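Local coordinates for protein glycosyl hydrolase, family 8 (Clostridium perfringens, PDB 3REN) that probably hydrolyses alpha-glucosidic linkages as an alpha-amylase built on an (alpha/alpha)6-barrel, at residues E281-A290 with L301-Y312. Numbering follows the deposited sequence.
Sequences ESPSIYSNVA and LFNKAIDKLKYY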
loop_
_atom_site.group_PDB
_atom_site.type_symbol
_atom_site.label_atom_id
_atom_site.label_comp_id
_atom_site.label_asym_id
_atom_site.label_seq_id
_atom_site.Cartn_x
_atom_site.Cartn_y
_atom_site.Cartn_z
ATOM N N GLU A 281 9.948 -14.339 1.664
ATOM C CA GLU A 281 10.133 -13.090 0.949
ATOM C C GLU A 281 8.777 -12.671 0.312
ATOM O O GLU A 281 7.893 -13.495 0.141
ATOM C CB GLU A 281 11.158 -13.275 -0.156
ATOM C CG GLU A 281 12.619 -13.348 0.282
ATOM C CD GLU A 281 13.492 -13.640 -0.925
ATOM O OE1 GLU A 281 14.179 -12.717 -1.405
ATOM O OE2 GLU A 281 13.429 -14.784 -1.432
ATOM N N SER A 282 8.648 -11.409 -0.073
ATOM C CA SER A 282 7.395 -10.905 -0.648
ATOM C C SER A 282 7.685 -9.813 -1.676
ATOM O O SER A 282 8.458 -8.929 -1.404
ATOM C CB SER A 282 6.554 -10.342 0.526
ATOM O OG SER A 282 5.663 -9.330 0.133
ATOM N N PRO A 283 7.047 -9.852 -2.859
ATOM C CA PRO A 283 7.180 -8.711 -3.783
ATOM C C PRO A 283 6.790 -7.354 -3.143
ATOM O O PRO A 283 7.316 -6.332 -3.544
ATOM C CB PRO A 283 6.175 -9.046 -4.902
ATOM C CG PRO A 283 6.014 -10.565 -4.809
ATOM C CD PRO A 283 6.128 -10.893 -3.370
ATOM N N SER A 284 5.877 -7.348 -2.168
ATOM C CA SER A 284 5.449 -6.086 -1.524
ATOM C C SER A 284 6.545 -5.467 -0.672
ATOM O O SER A 284 6.669 -4.240 -0.598
ATOM C CB SER A 284 4.194 -6.314 -0.684
ATOM O OG SER A 284 3.114 -6.573 -1.547
ATOM N N ILE A 285 7.326 -6.317 -0.011
ATOM C CA ILE A 285 8.497 -5.869 0.741
ATOM C C ILE A 285 9.482 -5.215 -0.216
ATOM O O ILE A 285 9.895 -4.057 -0.019
ATOM C CB ILE A 285 9.201 -7.046 1.383
ATOM C CG1 ILE A 285 8.272 -7.726 2.378
ATOM C CG2 ILE A 285 10.533 -6.600 2.040
ATOM C CD1 ILE A 285 8.195 -7.025 3.648
ATOM N N TYR A 286 9.871 -5.968 -1.261
ATOM C CA TYR A 286 10.847 -5.425 -2.240
ATOM C C TYR A 286 10.365 -4.167 -2.944
ATOM O O TYR A 286 11.148 -3.246 -3.165
ATOM C CB TYR A 286 11.278 -6.493 -3.255
ATOM C CG TYR A 286 12.136 -7.569 -2.611
ATOM C CD1 TYR A 286 13.266 -7.223 -1.856
ATOM C CD2 TYR A 286 11.801 -8.914 -2.724
ATOM C CE1 TYR A 286 14.075 -8.195 -1.239
ATOM C CE2 TYR A 286 12.606 -9.915 -2.115
ATOM C CZ TYR A 286 13.738 -9.534 -1.377
ATOM O OH TYR A 286 14.531 -10.490 -0.784
ATOM N N SER A 287 9.071 -4.134 -3.280
ATOM C CA SER A 287 8.439 -2.926 -3.829
ATOM C C SER A 287 8.620 -1.727 -2.966
ATOM O O SER A 287 8.994 -0.671 -3.469
ATOM C CB SER A 287 6.940 -3.145 -4.066
ATOM O OG SER A 287 6.755 -4.117 -5.081
ATOM N N ASN A 288 8.362 -1.866 -1.658
ATOM C CA ASN A 288 8.469 -0.737 -0.769
ATOM C C ASN A 288 9.907 -0.265 -0.604
ATOM O O ASN A 288 10.168 0.941 -0.524
ATOM C CB ASN A 288 7.860 -1.095 0.605
ATOM C CG ASN A 288 6.344 -0.961 0.608
ATOM O OD1 ASN A 288 5.780 -0.338 -0.278
ATOM N ND2 ASN A 288 5.679 -1.553 1.596
ATOM N N VAL A 289 10.838 -1.225 -0.530
ATOM C CA VAL A 289 12.256 -0.909 -0.396
ATOM C C VAL A 289 12.719 -0.126 -1.632
ATOM O O VAL A 289 13.429 0.878 -1.518
ATOM C CB VAL A 289 13.089 -2.202 -0.218
ATOM C CG1 VAL A 289 14.573 -1.875 -0.211
ATOM C CG2 VAL A 289 12.721 -2.919 1.088
ATOM N N ALA A 290 12.286 -0.569 -2.818
ATOM C CA ALA A 290 12.548 0.152 -4.073
ATOM C C ALA A 290 11.943 1.547 -4.068
ATOM O O ALA A 290 12.573 2.491 -4.536
ATOM C CB ALA A 290 12.022 -0.658 -5.284
ATOM N N LEU A 301 20.633 0.450 -3.722
ATOM C CA LEU A 301 19.503 -0.152 -2.997
ATOM C C LEU A 301 18.312 -0.387 -3.941
ATOM O O LEU A 301 17.683 -1.453 -3.931
ATOM C CB LEU A 301 19.092 0.744 -1.806
ATOM C CG LEU A 301 17.984 0.189 -0.906
ATOM C CD1 LEU A 301 18.388 -1.177 -0.375
ATOM C CD2 LEU A 301 17.551 1.120 0.265
ATOM N N PHE A 302 18.031 0.619 -4.753
ATOM C CA PHE A 302 16.966 0.588 -5.735
ATOM C C PHE A 302 17.153 -0.567 -6.674
ATOM O O PHE A 302 16.231 -1.336 -6.861
ATOM C CB PHE A 302 16.877 1.919 -6.527
ATOM C CG PHE A 302 15.746 1.935 -7.541
ATOM C CD1 PHE A 302 16.013 1.746 -8.906
ATOM C CD2 PHE A 302 14.412 2.059 -7.120
ATOM C CE1 PHE A 302 14.969 1.739 -9.859
ATOM C CE2 PHE A 302 13.336 2.044 -8.063
ATOM C CZ PHE A 302 13.609 1.901 -9.430
ATOM N N ASN A 303 18.352 -0.708 -7.253
ATOM C CA ASN A 303 18.625 -1.796 -8.207
ATOM C C ASN A 303 18.583 -3.172 -7.559
ATOM O O ASN A 303 18.130 -4.140 -8.171
ATOM C CB ASN A 303 19.973 -1.559 -8.907
ATOM C CG ASN A 303 19.878 -0.454 -9.948
ATOM O OD1 ASN A 303 18.825 -0.248 -10.565
ATOM N ND2 ASN A 303 20.980 0.229 -10.177
ATOM N N LYS A 304 19.061 -3.243 -6.316
ATOM C CA LYS A 304 19.047 -4.488 -5.547
ATOM C C LYS A 304 17.612 -4.967 -5.322
ATOM O O LYS A 304 17.324 -6.156 -5.461
ATOM C CB LYS A 304 19.710 -4.256 -4.196
ATOM C CG LYS A 304 20.355 -5.503 -3.594
ATOM C CD LYS A 304 21.305 -5.147 -2.436
ATOM C CE LYS A 304 22.628 -5.989 -2.475
ATOM N NZ LYS A 304 22.456 -7.441 -2.209
ATOM N N ALA A 305 16.735 -4.030 -4.928
ATOM C CA ALA A 305 15.331 -4.324 -4.729
ATOM C C ALA A 305 14.658 -4.662 -6.073
ATOM O O ALA A 305 13.907 -5.631 -6.146
ATOM C CB ALA A 305 14.628 -3.155 -4.025
ATOM N N ILE A 306 14.936 -3.886 -7.133
ATOM C CA ILE A 306 14.360 -4.173 -8.455
ATOM C C ILE A 306 14.818 -5.547 -9.018
ATOM O O ILE A 306 14.044 -6.272 -9.640
ATOM C CB ILE A 306 14.713 -3.060 -9.474
ATOM C CG1 ILE A 306 14.080 -1.700 -9.076
ATOM C CG2 ILE A 306 14.292 -3.461 -10.886
ATOM C CD1 ILE A 306 12.522 -1.629 -9.105
ATOM N N ASP A 307 16.087 -5.890 -8.816
ATOM C CA ASP A 307 16.594 -7.169 -9.260
ATOM C C ASP A 307 15.806 -8.302 -8.646
ATOM O O ASP A 307 15.518 -9.270 -9.332
ATOM C CB ASP A 307 18.094 -7.318 -8.969
ATOM C CG ASP A 307 18.963 -6.539 -9.966
ATOM O OD1 ASP A 307 18.440 -6.012 -10.984
ATOM O OD2 ASP A 307 20.180 -6.420 -9.718
ATOM N N LYS A 308 15.432 -8.189 -7.373
ATOM C CA LYS A 308 14.584 -9.230 -6.761
ATOM C C LYS A 308 13.224 -9.339 -7.422
ATOM O O LYS A 308 12.716 -10.447 -7.601
ATOM C CB LYS A 308 14.381 -9.031 -5.255
ATOM C CG LYS A 308 15.635 -9.139 -4.462
ATOM C CD LYS A 308 16.131 -10.561 -4.452
ATOM C CE LYS A 308 17.227 -10.739 -3.388
ATOM N NZ LYS A 308 17.632 -12.174 -3.385
ATOM N N LEU A 309 12.627 -8.195 -7.756
ATOM C CA LEU A 309 11.328 -8.197 -8.424
ATOM C C LEU A 309 11.445 -8.783 -9.827
ATOM O O LEU A 309 10.625 -9.578 -10.234
ATOM C CB LEU A 309 10.688 -6.789 -8.437
ATOM C CG LEU A 309 10.259 -6.158 -7.103
ATOM C CD1 LEU A 309 9.636 -4.766 -7.400
ATOM C CD2 LEU A 309 9.227 -7.044 -6.405
ATOM N N LYS A 310 12.488 -8.413 -10.572
ATOM C CA LYS A 310 12.696 -9.044 -11.868
ATOM C C LYS A 310 12.831 -10.568 -11.793
ATOM O O LYS A 310 12.353 -11.293 -12.670
ATOM C CB LYS A 310 13.959 -8.522 -12.509
ATOM C CG LYS A 310 13.976 -7.030 -12.785
ATOM C CD LYS A 310 15.020 -6.854 -13.902
ATOM C CE LYS A 310 15.909 -5.722 -13.649
ATOM N NZ LYS A 310 16.701 -5.651 -14.900
ATOM N N TYR A 311 13.547 -11.029 -10.773
ATOM C CA TYR A 311 13.829 -12.441 -10.576
ATOM C C TYR A 311 12.565 -13.228 -10.295
ATOM O O TYR A 311 12.389 -14.300 -10.849
ATOM C CB TYR A 311 14.770 -12.636 -9.384
ATOM C CG TYR A 311 15.129 -14.083 -9.185
ATOM C CD1 TYR A 311 16.090 -14.702 -9.998
ATOM C CD2 TYR A 311 14.526 -14.837 -8.176
ATOM C CE1 TYR A 311 16.419 -16.027 -9.820
ATOM C CE2 TYR A 311 14.855 -16.144 -7.978
ATOM C CZ TYR A 311 15.798 -16.735 -8.802
ATOM O OH TYR A 311 16.119 -18.045 -8.584
ATOM N N TYR A 312 11.699 -12.691 -9.430
ATOM C CA TYR A 312 10.461 -13.396 -9.056
ATOM C C TYR A 312 9.308 -13.264 -10.049
ATOM O O TYR A 312 8.376 -14.083 -10.023
ATOM C CB TYR A 312 10.018 -13.000 -7.639
ATOM C CG TYR A 312 10.903 -13.663 -6.635
ATOM C CD1 TYR A 312 10.888 -15.059 -6.498
ATOM C CD2 TYR A 312 11.757 -12.921 -5.831
ATOM C CE1 TYR A 312 11.725 -15.709 -5.597
ATOM C CE2 TYR A 312 12.588 -13.550 -4.920
ATOM C CZ TYR A 312 12.566 -14.953 -4.812
ATOM O OH TYR A 312 13.386 -15.604 -3.911
HETATM O O HOH W 1 16.013 -14.345 -2.710
#
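Ala305 CB, on the helical segment 301-312, presses into the hollow between Tyr286, Val289 and Ala290 of the helical segment 283-290, 3.6 Å from Tyr286 O and 3.8 Å from Ala290 CB. The two alanine methyls touch, and the segment axes approach to 8.3 Å. Beside this point, Leu309 drops its CD2 methyl into the groove between Pro283 and Tyr286 CB, 3.5 Å from Pro283 O, while its CD1 branch rests on Ser287; Leu309 also touches Ala344 and Phe345 of helix 335-346. The two segments run antiparallel at 154°, a helical hairpin joined by a short turn, as neighbouring helices are in the (alpha/alpha)6-barrel of this protein. Toward the turn, Val289 CG1, held anti to the backbone N (chi1 175°), fits between Leu301 CD1 and Ala305 CB, and the Phe302 ring offers its edge to Ala290 O, with CD2 3.2 Å away. At the other end, Lys308 lies over the Tyr286 ring in a CH-pi contact, CB 3.6 Å from the ring centroid; its bend at chi2 (-69°) leads the chain on across the ring toward the hydroxyl. Lys308 NZ donates to a water that in turn donates to Glu281 OE1, bridging a charge pair too distant for a salt bridge. The Glu281 carboxylate stands nearly perpendicular to the Tyr312 ring, with OE2 2.6 Å from Tyr312 OH.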